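Local structure of salmonella plasmid virulence: SpvB (Salmonella typhimurium, 6P0X) at residues Ala14-Leu20 against Leu32-Tyr36; Val171-Val175 against Ala222-Leu227; Asn199-Arg203 against Glu279-His283; Val306-Glu312 against Ala324-Tyr330. The protein probably acts, as the whole toxin, by ADP-ribosylating an arginine of actin, this chain being its N-terminal domain rather than the transferase domain. All coordinates share one frame; numbering follows the deposited sequence.

Overall arrangement
Along the chain, contact 1 comes first, the segments of contacts 2 and 3 then alternate, and contact 4 closes the series near the C-terminal end of this beta-rich domain with almost no helix. Contacts 1 and 4 are neighbours: their centres lie about 15 Å apart, and Leu18 and Leu20 of strand 16-19 and its exit pack on Leu309, Leu311 and Ala325 of the hairpin 304-314/321-328. The N-terminal and C-terminal strands therefore meet in space. Contacts 2 and 3, about 34 Å apart between centres and on opposite sides of the chain's centre, instead fix loops onto strands 165-175 and 280-282, joining parts 47 and 76 residues apart in sequence.

Contact 1 (Ala14-Leu20 against Leu32-Tyr36); sequences ASITLPL and LALHY
Strand 16-19 runs antiparallel to strand 33-36, the axes 4.7 Å apart and the directions at 160°, with Ile16-Tyr36 and Leu18-Leu34 as hydrogen-bonded pairs and Thr17-His35 as a non-hydrogen-bonded pair between them. Leu18 and Leu34 exchange both backbone bonds, Leu18 N reaching Leu34 O at 2.8 Å. Farther along, Tyr36 N gives to Ile16 O, whereas Tyr36 O receives Ser15 N, also at 2.8 Å.

Side chains alternate between two faces. On the first, Thr17 and His35 lie side by side; with OG1 turned beside its own backbone N (chi1 -62°), Thr17 meets the edge of the imidazole in its plane, OG1 to His35 ND1 3.3 Å, a hydrogen bond in which either group may donate. The other branch, Thr17 CG2, rests on Ala33 CB. On the opposite face Ile16 and Tyr36 point the same way, Ile16 CD1 coming obliquely to Tyr36 CD2 at 3.6 Å, while Ser15 OG sits at the ring edge. Leu18 CD2 touches Leu34 CD1 at 3.7 Å. Leu20 points toward the other segment, its CD1 3.8 Å from Leu32 CB, and a water accepts a bond from Leu20 N.

Strand 33-36 is the middle of a three-stranded antiparallel sheet, bonded through His35 to Ser50 of strand 49-50. Trp49 underlies the face of Ile16, Leu18, Leu34 and Tyr36, and Leu18 also reaches Leu311 of strand 304-314 and Ala325 of strand 321-328.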
loop_
_atom_site.group_PDB
_atom_site.type_symbol
_atom_site.label_atom_id
_atom_site.label_comp_id
_atom_site.label_asym_id
_atom_site.label_seq_id
_atom_site.Cartn_x
_atom_site.Cartn_y
_atom_site.Cartn_z
ATOM N N ALA A 14 -9.639 17.579 2.018
ATOM C CA ALA A 14 -10.405 16.965 0.943
ATOM C C ALA A 14 -11.784 17.605 0.852
ATOM O O ALA A 14 -12.473 17.767 1.864
ATOM C CB ALA A 14 -10.533 15.460 1.172
ATOM N N SER A 15 -12.192 17.965 -0.365
ATOM C CA SER A 15 -13.484 18.597 -0.583
ATOM C C SER A 15 -14.459 17.719 -1.353
ATOM O O SER A 15 -15.645 18.064 -1.432
ATOM C CB SER A 15 -13.311 19.928 -1.329
ATOM O OG SER A 15 -12.816 19.715 -2.638
ATOM N N ILE A 16 -13.998 16.612 -1.930
ATOM C CA ILE A 16 -14.870 15.629 -2.559
ATOM C C ILE A 16 -14.419 14.250 -2.111
ATOM O O ILE A 16 -13.215 13.971 -2.043
ATOM C CB ILE A 16 -14.843 15.702 -4.099
ATOM C CG1 ILE A 16 -14.876 17.143 -4.595
ATOM C CG2 ILE A 16 -16.024 14.934 -4.684
ATOM C CD1 ILE A 16 -14.673 17.246 -6.085
ATOM N N THR A 17 -15.386 13.387 -1.821
ATOM C CA THR A 17 -15.136 11.980 -1.545
ATOM C C THR A 17 -15.911 11.144 -2.550
ATOM O O THR A 17 -17.124 11.318 -2.710
ATOM C CB THR A 17 -15.539 11.605 -0.116
ATOM O OG1 THR A 17 -14.748 12.354 0.815
ATOM C CG2 THR A 17 -15.316 10.120 0.128
ATOM N N LEU A 18 -15.204 10.250 -3.230
ATOM C CA LEU A 18 -15.798 9.275 -4.132
ATOM C C LEU A 18 -15.641 7.899 -3.506
ATOM O O LEU A 18 -14.506 7.408 -3.379
ATOM C CB LEU A 18 -15.124 9.326 -5.503
ATOM C CG LEU A 18 -15.398 8.195 -6.496
ATOM C CD1 LEU A 18 -16.889 8.027 -6.754
ATOM C CD2 LEU A 18 -14.658 8.463 -7.797
ATOM N N PRO A 19 -16.723 7.256 -3.081
ATOM C CA PRO A 19 -16.587 5.983 -2.372
ATOM C C PRO A 19 -16.208 4.861 -3.323
ATOM O O PRO A 19 -16.550 4.873 -4.508
ATOM C CB PRO A 19 -17.979 5.749 -1.767
ATOM C CG PRO A 19 -18.763 7.008 -2.018
ATOM C CD PRO A 19 -18.124 7.692 -3.181
ATOM N N LEU A 20 -15.491 3.916 -2.799
ATOM C CA LEU A 20 -15.175 2.720 -3.554
ATOM C C LEU A 20 -16.214 1.639 -3.268
ATOM O O LEU A 20 -16.792 1.599 -2.177
ATOM C CB LEU A 20 -13.784 2.211 -3.186
ATOM C CG LEU A 20 -12.653 3.230 -3.320
ATOM C CD1 LEU A 20 -11.316 2.597 -2.962
ATOM C CD2 LEU A 20 -12.619 3.822 -4.717
ATOM N N LEU A 32 -11.333 2.556 2.392
ATOM C CA LEU A 32 -10.612 3.349 1.411
ATOM C C LEU A 32 -11.607 4.097 0.541
ATOM O O LEU A 32 -12.692 3.596 0.238
ATOM C CB LEU A 32 -9.709 2.487 0.522
ATOM C CG LEU A 32 -8.462 1.870 1.146
ATOM C CD1 LEU A 32 -7.767 0.981 0.130
ATOM C CD2 LEU A 32 -7.524 2.962 1.642
ATOM N N ALA A 33 -11.217 5.301 0.132
ATOM C CA ALA A 33 -12.047 6.111 -0.744
ATOM C C ALA A 33 -11.149 7.033 -1.549
ATOM O O ALA A 33 -9.996 7.282 -1.183
ATOM C CB ALA A 33 -13.079 6.919 0.048
ATOM N N LEU A 34 -11.680 7.531 -2.660
ATOM C CA LEU A 34 -10.983 8.527 -3.454
ATOM C C LEU A 34 -11.283 9.905 -2.880
ATOM O O LEU A 34 -12.441 10.226 -2.602
ATOM C CB LEU A 34 -11.412 8.434 -4.917
ATOM C CG LEU A 34 -10.586 7.430 -5.722
ATOM C CD1 LEU A 34 -11.259 7.083 -7.040
ATOM C CD2 LEU A 34 -9.197 8.004 -5.962
ATOM N N HIS A 35 -10.242 10.704 -2.677
ATOM C CA HIS A 35 -10.389 12.036 -2.112
ATOM C C HIS A 35 -9.833 13.060 -3.086
ATOM O O HIS A 35 -8.793 12.832 -3.711
ATOM C CB HIS A 35 -9.673 12.149 -0.766
ATOM C CG HIS A 35 -10.282 11.308 0.310
ATOM N ND1 HIS A 35 -11.603 11.425 0.686
ATOM C CD2 HIS A 35 -9.753 10.339 1.092
ATOM C CE1 HIS A 35 -11.861 10.564 1.655
ATOM N NE2 HIS A 35 -10.755 9.892 1.919
ATOM N N TYR A 36 -10.536 14.182 -3.224
ATOM C CA TYR A 36 -10.085 15.279 -4.069
ATOM C C TYR A 36 -9.676 16.466 -3.208
ATOM O O TYR A 36 -10.418 16.873 -2.307
ATOM C CB TYR A 36 -11.168 15.709 -5.057
ATOM C CG TYR A 36 -10.765 16.909 -5.885
ATOM C CD1 TYR A 36 -9.943 16.759 -6.994
ATOM C CD2 TYR A 36 -11.195 18.189 -5.554
ATOM C CE1 TYR A 36 -9.564 17.846 -7.760
ATOM C CE2 TYR A 36 -10.820 19.288 -6.314
ATOM C CZ TYR A 36 -10.003 19.106 -7.418
ATOM O OH TYR A 36 -9.623 20.187 -8.183
HETATM O O HOH W 1 -15.183 3.830 0.088
#

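Contact 2 (Val171-Val175 against Ala222-Leu227); sequences VEESV and AADLYL
The end of strand 165-175 meets an irregular loop here: 171-175 is strand, broken by a bulge at Glu172-Glu173, 222-227 has no regular structure, and the nearest CA atoms, those of Val175 and Leu225, stay 6.4 Å apart. No backbone-to-backbone hydrogen bond spans the gap; a carboxylate does so instead.

Glu173 extends fully, CG opposite its own backbone N (chi1 -179°), and presents both oxygens to two successive amides. OE1 takes Tyr226 N at 2.7 Å and OE2 takes Leu227 N at 2.9 Å, the latter with an N-H...O angle of 161°; each oxygen uses its syn lone pair. OE1 has a further partner in His181 ND1, so the buried acid is well satisfied, and donors on both oxygens would be expected to favour its ionised form. Its plane is only 14° from that of the Tyr226 ring, which itself stacks on His181. Leu225 and Glu173 run antiparallel alongside one another, Leu225 CD2 3.5 Å from Glu173 CG, and Leu225 also touches Val175, CG1 to Leu225 CD2 3.6 Å. The Leu227 side chain crosses that of Glu172 at about a right angle, its CD1 3.6 Å from Glu172 CG, while the acid end of Glu172 goes to Thr152.

Two successive residues, Glu172 and Glu173, sit opposite the single Leu148 of strand 146-149, which makes a classic beta bulge, placed just where the strand pins the loop through a side-chain-to-backbone grip.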
loop_
_atom_site.group_PDB
_atom_site.type_symbol
_atom_site.label_atom_id
_atom_site.label_comp_id
_atom_site.label_asym_id
_atom_site.label_seq_id
_atom_site.Cartn_x
_atom_site.Cartn_y
_atom_site.Cartn_z
ATOM N N VAL A 171 1.393 -0.364 4.378
ATOM C CA VAL A 171 0.671 -1.352 5.172
ATOM C C VAL A 171 0.450 -2.598 4.332
ATOM O O VAL A 171 -0.018 -2.533 3.186
ATOM C CB VAL A 171 -0.648 -0.776 5.712
ATOM C CG1 VAL A 171 -1.586 -0.351 4.586
ATOM C CG2 VAL A 171 -1.328 -1.798 6.616
ATOM N N GLU A 172 0.830 -3.740 4.881
ATOM C CA GLU A 172 0.777 -4.991 4.148
ATOM C C GLU A 172 -0.179 -5.999 4.751
ATOM O O GLU A 172 -0.773 -6.783 4.005
ATOM C CB GLU A 172 2.180 -5.611 4.050
ATOM C CG GLU A 172 2.366 -6.525 2.850
ATOM C CD GLU A 172 3.807 -6.956 2.663
ATOM O OE1 GLU A 172 4.665 -6.537 3.468
ATOM O OE2 GLU A 172 4.082 -7.716 1.710
ATOM N N GLU A 173 -0.357 -6.002 6.070
ATOM C CA GLU A 173 -1.362 -6.891 6.641
ATOM C C GLU A 173 -1.906 -6.299 7.932
ATOM O O GLU A 173 -1.160 -5.713 8.717
ATOM C CB GLU A 173 -0.801 -8.292 6.905
ATOM C CG GLU A 173 -1.830 -9.255 7.481
ATOM C CD GLU A 173 -1.245 -10.608 7.845
ATOM O OE1 GLU A 173 -2.019 -11.490 8.277
ATOM O OE2 GLU A 173 -0.015 -10.786 7.713
ATOM N N SER A 174 -3.212 -6.451 8.136
ATOM C CA SER A 174 -3.879 -6.011 9.352
ATOM C C SER A 174 -4.682 -7.164 9.929
ATOM O O SER A 174 -5.276 -7.947 9.181
ATOM C CB SER A 174 -4.803 -4.820 9.085
ATOM O OG SER A 174 -4.118 -3.799 8.387
ATOM N N VAL A 175 -4.704 -7.263 11.256
ATOM C CA VAL A 175 -5.443 -8.318 11.942
ATOM C C VAL A 175 -6.150 -7.724 13.153
ATOM O O VAL A 175 -5.600 -6.864 13.852
ATOM C CB VAL A 175 -4.530 -9.497 12.355
ATOM C CG1 VAL A 175 -3.577 -9.097 13.480
ATOM C CG2 VAL A 175 -5.367 -10.699 12.762
ATOM N N ALA A 222 -7.656 -16.553 12.240
ATOM C CA ALA A 222 -6.276 -16.823 12.623
ATOM C C ALA A 222 -5.754 -15.652 13.439
ATOM O O ALA A 222 -5.842 -14.499 13.002
ATOM C CB ALA A 222 -5.391 -17.056 11.393
ATOM N N ALA A 223 -5.209 -15.947 14.619
ATOM C CA ALA A 223 -4.798 -14.888 15.533
ATOM C C ALA A 223 -3.508 -14.213 15.081
ATOM O O ALA A 223 -3.359 -12.996 15.233
ATOM C CB ALA A 223 -4.637 -15.447 16.946
ATOM N N ASP A 224 -2.573 -14.976 14.520
ATOM C CA ASP A 224 -1.269 -14.447 14.145
ATOM C C ASP A 224 -1.306 -13.854 12.744
ATOM O O ASP A 224 -1.998 -14.363 11.856
ATOM C CB ASP A 224 -0.204 -15.544 14.199
ATOM C CG ASP A 224 -0.097 -16.192 15.566
ATOM O OD1 ASP A 224 -0.123 -15.466 16.581
ATOM O OD2 ASP A 224 0.020 -17.433 15.619
ATOM N N LEU A 225 -0.549 -12.778 12.549
ATOM C CA LEU A 225 -0.387 -12.220 11.214
ATOM C C LEU A 225 0.274 -13.252 10.310
ATOM O O LEU A 225 1.295 -13.844 10.672
ATOM C CB LEU A 225 0.454 -10.943 11.270
ATOM C CG LEU A 225 -0.168 -9.707 11.924
ATOM C CD1 LEU A 225 0.919 -8.782 12.436
ATOM C CD2 LEU A 225 -1.055 -8.975 10.930
ATOM N N TYR A 226 -0.316 -13.469 9.130
ATOM C CA TYR A 226 0.229 -14.459 8.205
ATOM C C TYR A 226 1.660 -14.123 7.807
ATOM O O TYR A 226 2.495 -15.020 7.642
ATOM C CB TYR A 226 -0.645 -14.563 6.955
ATOM C CG TYR A 226 -2.105 -14.867 7.208
ATOM C CD1 TYR A 226 -2.493 -16.010 7.900
ATOM C CD2 TYR A 226 -3.097 -14.025 6.723
ATOM C CE1 TYR A 226 -3.832 -16.294 8.119
ATOM C CE2 TYR A 226 -4.436 -14.301 6.933
ATOM C CZ TYR A 226 -4.799 -15.433 7.631
ATOM O OH TYR A 226 -6.132 -15.701 7.839
ATOM N N LEU A 227 1.967 -12.835 7.657
ATOM C CA LEU A 227 3.274 -12.439 7.150
ATOM C C LEU A 227 4.392 -12.658 8.160
ATOM O O LEU A 227 5.562 -12.476 7.804
ATOM C CB LEU A 227 3.239 -10.974 6.710
ATOM C CG LEU A 227 2.345 -10.697 5.501
ATOM C CD1 LEU A 227 2.300 -9.211 5.183
ATOM C CD2 LEU A 227 2.806 -11.499 4.291
#

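Contact 3 (Asn199-Arg203 against Glu279-His283); sequences NEAGR and EIRLH
Two bent and two straight chains bring four charged groups together: Glu200 folds at chi2 (-77°) and Arg203 at chi3 (95°), while Arg281 runs extended from CG to NE alongside them and Glu279 reaches over extended beyond CG. The motif is a type II beta turn, Glu200 to Arg203, joined by side chains alone to strand 280-282 and its flanking residues; that strand forms a two-stranded antiparallel sheet with strand 271-273.

NE and NH2 of Arg281 each bind one oxygen of the Glu200 carboxylate. NE meets OE1 at 2.9 Å on the syn side, and NH2 reaches OE2 at 3.0 Å, almost perfectly straight and in the guanidinium plane but from above the carboxylate plane. Glu200 OE1 has a second salt bridge, to Arg205. On the turn's other arm, Arg203 NE gives a near-straight bond to the syn lone pair of Glu279 OE1 at 2.6 Å, and a weak one from NH2 accompanies it. Glu279 OE1 and Arg281 NH1 both also bond Ser272 OG, which links the two ion pairs.

Between the pairs the guanidiniums of Arg203 and Arg281 stack, centres 4.0 Å apart and planes at 23°, with Arg281 NH1 over the Arg203 face, 3.7 Å from CZ. A carboxylate bound to each probably offsets the like charges. Within the turn segment, Arg203 NH1 returns to Asn199 O at 3.3 Å, with Asn199 O in the guanidinium plane; together with the Glu279 bond this should limit the group's rotation. His283, whose NE2 is bonded to Arg205, turns its ring edge to the carboxylate, CE1 lying 3.3 Å from Glu200 OE1.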
loop_
_atom_site.group_PDB
_atom_site.type_symbol
_atom_site.label_atom_id
_atom_site.label_comp_id
_atom_site.label_asym_id
_atom_site.label_seq_id
_atom_site.Cartn_x
_atom_site.Cartn_y
_atom_site.Cartn_z
ATOM N N ASN A 199 13.741 10.453 -23.926
ATOM C CA ASN A 199 13.533 10.940 -22.566
ATOM C C ASN A 199 13.399 9.811 -21.553
ATOM O O ASN A 199 13.614 10.039 -20.358
ATOM C CB ASN A 199 12.287 11.830 -22.525
ATOM C CG ASN A 199 12.025 12.414 -21.150
ATOM O OD1 ASN A 199 12.950 12.833 -20.454
ATOM N ND2 ASN A 199 10.759 12.437 -20.748
ATOM N N GLU A 200 13.078 8.598 -21.999
ATOM C CA GLU A 200 12.905 7.467 -21.100
ATOM C C GLU A 200 14.143 6.592 -21.009
ATOM O O GLU A 200 14.138 5.614 -20.255
ATOM C CB GLU A 200 11.710 6.617 -21.539
ATOM C CG GLU A 200 10.409 7.385 -21.667
ATOM C CD GLU A 200 9.768 7.669 -20.323
ATOM O OE1 GLU A 200 10.320 7.224 -19.294
ATOM O OE2 GLU A 200 8.705 8.327 -20.298
ATOM N N ALA A 201 15.198 6.920 -21.746
ATOM C CA ALA A 201 16.389 6.087 -21.749
ATOM C C ALA A 201 17.166 6.273 -20.452
ATOM O O ALA A 201 17.290 7.388 -19.936
ATOM C CB ALA A 201 17.270 6.422 -22.952
ATOM N N GLY A 202 17.684 5.168 -19.923
ATOM C CA GLY A 202 18.532 5.223 -18.750
ATOM C C GLY A 202 17.840 5.645 -17.477
ATOM O O GLY A 202 18.509 6.057 -16.526
ATOM N N ARG A 203 16.518 5.540 -17.421
ATOM C CA ARG A 203 15.756 5.870 -16.226
ATOM C C ARG A 203 15.412 4.566 -15.521
ATOM O O ARG A 203 14.904 3.632 -16.153
ATOM C CB ARG A 203 14.483 6.640 -16.588
ATOM C CG ARG A 203 14.730 8.002 -17.236
ATOM C CD ARG A 203 13.458 8.837 -17.296
ATOM N NE ARG A 203 13.305 9.772 -16.183
ATOM C CZ ARG A 203 13.267 11.095 -16.318
ATOM N NH1 ARG A 203 13.362 11.646 -17.522
ATOM N NH2 ARG A 203 13.116 11.870 -15.249
ATOM N N GLU A 279 15.155 8.116 -7.929
ATOM C CA GLU A 279 14.076 8.401 -8.864
ATOM C C GLU A 279 12.882 7.497 -8.592
ATOM O O GLU A 279 13.028 6.289 -8.375
ATOM C CB GLU A 279 14.554 8.230 -10.310
ATOM C CG GLU A 279 13.463 8.420 -11.366
ATOM C CD GLU A 279 14.015 8.684 -12.767
ATOM O OE1 GLU A 279 13.241 9.141 -13.641
ATOM O OE2 GLU A 279 15.214 8.416 -13.004
ATOM N N ILE A 280 11.695 8.095 -8.591
ATOM C CA ILE A 280 10.433 7.370 -8.519
ATOM C C ILE A 280 9.601 7.859 -9.695
ATOM O O ILE A 280 9.078 8.975 -9.665
ATOM C CB ILE A 280 9.701 7.593 -7.193
ATOM C CG1 ILE A 280 10.579 7.156 -6.018
ATOM C CG2 ILE A 280 8.376 6.852 -7.186
ATOM C CD1 ILE A 280 9.910 7.345 -4.668
ATOM N N ARG A 281 9.488 7.042 -10.737
ATOM C CA ARG A 281 8.791 7.429 -11.955
ATOM C C ARG A 281 7.422 6.763 -11.997
ATOM O O ARG A 281 7.276 5.598 -11.617
ATOM C CB ARG A 281 9.610 7.043 -13.190
ATOM C CG ARG A 281 9.061 7.565 -14.506
ATOM C CD ARG A 281 10.186 7.798 -15.508
ATOM N NE ARG A 281 9.726 8.430 -16.745
ATOM C CZ ARG A 281 9.497 9.733 -16.883
ATOM N NH1 ARG A 281 9.669 10.557 -15.855
ATOM N NH2 ARG A 281 9.088 10.215 -18.050
ATOM N N LEU A 282 6.415 7.511 -12.450
ATOM C CA LEU A 282 5.045 7.013 -12.528
ATOM C C LEU A 282 4.602 6.974 -13.983
ATOM O O LEU A 282 4.576 8.009 -14.659
ATOM C CB LEU A 282 4.087 7.874 -11.703
ATOM C CG LEU A 282 4.010 7.560 -10.207
ATOM C CD1 LEU A 282 5.177 8.196 -9.462
ATOM C CD2 LEU A 282 2.677 8.007 -9.624
ATOM N N HIS A 283 4.245 5.781 -14.457
ATOM C CA HIS A 283 3.735 5.592 -15.807
ATOM C C HIS A 283 2.273 5.177 -15.831
ATOM O O HIS A 283 1.694 5.067 -16.917
ATOM C CB HIS A 283 4.562 4.532 -16.548
ATOM C CG HIS A 283 5.937 4.982 -16.932
ATOM N ND1 HIS A 283 6.167 5.910 -17.924
ATOM C CD2 HIS A 283 7.157 4.613 -16.471
ATOM C CE1 HIS A 283 7.469 6.101 -18.053
ATOM N NE2 HIS A 283 8.092 5.327 -17.182
HETATM O O HOH W 2 8.961 13.279 -18.091
#

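Contact 4 (Val306-Glu312 against Ala324-Tyr330); sequences VSRLLLE and AARTLAY. With AKR (acrylic acid), chain E.
Beyond the regular pairing, Arg308 reaches across to the hydroxyl of Tyr330, NH1 to OH 2.6 Å, a short bond bent to 131° at the hydrogen; Tyr330 is poorly ordered, so its exact geometry deserves caution. The motif is the antiparallel beta hairpin of strands 304-314 and 321-328; the axes of 306-312 and 324-328 approach to 4.5 Å. Arg308 gets there by stretching straight out, its chain leaving the backbone beside the carbonyl carbon (chi1 172°), the ring tilted 36° from its guanidinium. Asp251 O and Gln288 OE1 hold that guanidinium too, and Pro252 O bonds Tyr330 OH.

Hydrogen-bonded pairs Arg308-Leu328, Leu310-Arg326 and Glu312-Ala324 each exchange two backbone bonds; Leu310 N to Arg326 O is 2.8 Å, and Glu312 N to Ala324 O is almost straight. On their face Leu328 CD1 lies on Leu310 CB at 3.7 Å. The other face, turned toward strand 16-19, carries Leu309 CD1, 3.8 Å from Thr327 CG2, and Leu311 CD2, 3.9 Å from Ala325 CB. At the far end Glu312 lies near Arg326, too distant for a salt bridge, and its OE2 comes 3.0 Å from O of a bound acrylic acid.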
loop_
_atom_site.group_PDB
_atom_site.type_symbol
_atom_site.label_atom_id
_atom_site.label_comp_id
_atom_site.label_asym_id
_atom_site.label_seq_id
_atom_site.Cartn_x
_atom_site.Cartn_y
_atom_site.Cartn_z
ATOM N N VAL A 306 -18.878 -8.189 -8.800
ATOM C CA VAL A 306 -20.127 -7.665 -8.278
ATOM C C VAL A 306 -20.277 -6.169 -8.539
ATOM O O VAL A 306 -21.409 -5.684 -8.668
ATOM C CB VAL A 306 -20.288 -7.983 -6.777
ATOM C CG1 VAL A 306 -20.109 -9.481 -6.536
ATOM C CG2 VAL A 306 -19.303 -7.192 -5.953
ATOM N N SER A 307 -19.180 -5.426 -8.630
ATOM C CA SER A 307 -19.271 -3.992 -8.852
ATOM C C SER A 307 -18.015 -3.512 -9.566
ATOM O O SER A 307 -16.914 -4.014 -9.307
ATOM C CB SER A 307 -19.468 -3.243 -7.529
ATOM O OG SER A 307 -19.872 -1.907 -7.753
ATOM N N ARG A 308 -18.189 -2.544 -10.470
ATOM C CA ARG A 308 -17.090 -2.001 -11.265
ATOM C C ARG A 308 -17.157 -0.481 -11.215
ATOM O O ARG A 308 -18.030 0.119 -11.844
ATOM C CB ARG A 308 -17.171 -2.495 -12.712
ATOM C CG ARG A 308 -16.177 -1.841 -13.661
ATOM C CD ARG A 308 -16.371 -2.340 -15.079
ATOM N NE ARG A 308 -15.212 -2.045 -15.917
ATOM C CZ ARG A 308 -15.162 -2.258 -17.228
ATOM N NH1 ARG A 308 -16.206 -2.772 -17.860
ATOM N NH2 ARG A 308 -14.065 -1.960 -17.910
ATOM N N LEU A 309 -16.236 0.149 -10.492
ATOM C CA LEU A 309 -16.117 1.600 -10.509
ATOM C C LEU A 309 -15.191 1.965 -11.661
ATOM O O LEU A 309 -13.984 1.704 -11.605
ATOM C CB LEU A 309 -15.585 2.125 -9.177
ATOM C CG LEU A 309 -15.208 3.610 -9.147
ATOM C CD1 LEU A 309 -16.418 4.490 -9.429
ATOM C CD2 LEU A 309 -14.558 3.994 -7.820
ATOM N N LEU A 310 -15.764 2.563 -12.702
ATOM C CA LEU A 310 -15.044 2.955 -13.903
ATOM C C LEU A 310 -14.781 4.449 -13.860
ATOM O O LEU A 310 -15.705 5.248 -13.637
ATOM C CB LEU A 310 -15.827 2.596 -15.166
ATOM C CG LEU A 310 -15.040 2.734 -16.475
ATOM C CD1 LEU A 310 -13.724 1.963 -16.421
ATOM C CD2 LEU A 310 -15.883 2.293 -17.668
ATOM N N LEU A 311 -13.516 4.807 -14.060
ATOM C CA LEU A 311 -13.030 6.175 -14.012
ATOM C C LEU A 311 -12.711 6.639 -15.425
ATOM O O LEU A 311 -12.067 5.916 -16.191
ATOM C CB LEU A 311 -11.782 6.269 -13.134
ATOM C CG LEU A 311 -11.873 5.629 -11.745
ATOM C CD1 LEU A 311 -10.507 5.599 -11.072
ATOM C CD2 LEU A 311 -12.894 6.340 -10.867
ATOM N N GLU A 312 -13.177 7.832 -15.773
ATOM C CA GLU A 312 -12.881 8.466 -17.048
ATOM C C GLU A 312 -12.005 9.683 -16.794
ATOM O O GLU A 312 -12.323 10.510 -15.924
ATOM C CB GLU A 312 -14.166 8.877 -17.771
ATOM C CG GLU A 312 -15.158 7.745 -17.981
ATOM C CD GLU A 312 -16.406 8.198 -18.714
ATOM O OE1 GLU A 312 -16.272 8.904 -19.737
ATOM O OE2 GLU A 312 -17.519 7.852 -18.266
ATOM N N ALA A 324 -14.852 11.811 -14.929
ATOM C CA ALA A 324 -16.123 11.155 -14.641
ATOM C C ALA A 324 -15.884 9.849 -13.899
ATOM O O ALA A 324 -14.786 9.293 -13.922
ATOM C CB ALA A 324 -16.931 10.904 -15.921
ATOM N N ALA A 325 -16.933 9.363 -13.237
ATOM C CA ALA A 325 -16.871 8.084 -12.546
ATOM C C ALA A 325 -18.277 7.514 -12.432
ATOM O O ALA A 325 -19.239 8.260 -12.235
ATOM C CB ALA A 325 -16.242 8.223 -11.159
ATOM N N ARG A 326 -18.387 6.191 -12.556
ATOM C CA ARG A 326 -19.672 5.531 -12.327
ATOM C C ARG A 326 -19.447 4.058 -12.020
ATOM O O ARG A 326 -18.428 3.482 -12.402
ATOM C CB ARG A 326 -20.611 5.686 -13.527
ATOM C CG ARG A 326 -19.900 5.658 -14.856
ATOM C CD ARG A 326 -20.411 4.551 -15.740
ATOM N NE ARG A 326 -19.725 4.557 -17.026
ATOM C CZ ARG A 326 -20.174 3.946 -18.116
ATOM N NH1 ARG A 326 -21.321 3.280 -18.082
ATOM N NH2 ARG A 326 -19.480 4.009 -19.245
ATOM N N THR A 327 -20.418 3.447 -11.337
ATOM C CA THR A 327 -20.317 2.049 -10.928
ATOM C C THR A 327 -21.286 1.217 -11.761
ATOM O O THR A 327 -22.507 1.361 -11.642
ATOM C CB THR A 327 -20.604 1.877 -9.438
ATOM O OG1 THR A 327 -21.896 2.415 -9.134
ATOM C CG2 THR A 327 -19.543 2.573 -8.605
ATOM N N LEU A 328 -20.728 0.347 -12.594
ATOM C CA LEU A 328 -21.477 -0.583 -13.422
ATOM C C LEU A 328 -21.623 -1.947 -12.752
ATOM O O LEU A 328 -20.784 -2.370 -11.943
ATOM C CB LEU A 328 -20.799 -0.759 -14.784
ATOM C CG LEU A 328 -20.497 0.472 -15.644
ATOM C CD1 LEU A 328 -19.132 1.051 -15.297
ATOM C CD2 LEU A 328 -20.577 0.154 -17.136
ATOM N N ALA A 329 -22.729 -2.616 -13.086
ATOM C CA ALA A 329 -23.015 -3.996 -12.717
ATOM C C ALA A 329 -23.334 -4.773 -13.989
ATOM O O ALA A 329 -23.921 -4.231 -14.928
ATOM C CB ALA A 329 -24.179 -4.100 -11.726
ATOM N N TYR A 330 -22.962 -6.057 -14.021
ATOM C CA TYR A 330 -23.143 -6.910 -15.205
ATOM C C TYR A 330 -23.915 -8.156 -14.762
ATOM O O TYR A 330 -23.332 -9.200 -14.476
ATOM C CB TYR A 330 -21.793 -7.292 -15.816
ATOM C CG TYR A 330 -21.005 -6.124 -16.359
ATOM C CD1 TYR A 330 -20.258 -5.318 -15.510
ATOM C CD2 TYR A 330 -20.974 -5.848 -17.721
ATOM C CE1 TYR A 330 -19.531 -4.251 -15.991
ATOM C CE2 TYR A 330 -20.243 -4.784 -18.216
ATOM C CZ TYR A 330 -19.522 -3.986 -17.348
ATOM O OH TYR A 330 -18.791 -2.922 -17.835
HETATM C CA AKR E . -19.759 11.492 -19.772
HETATM C CB AKR E . -20.641 12.419 -20.089
HETATM C C AKR E . -20.186 10.030 -19.651
HETATM O O AKR E . -20.075 9.419 -18.555
HETATM O OXT AKR E . -20.655 9.433 -20.654
#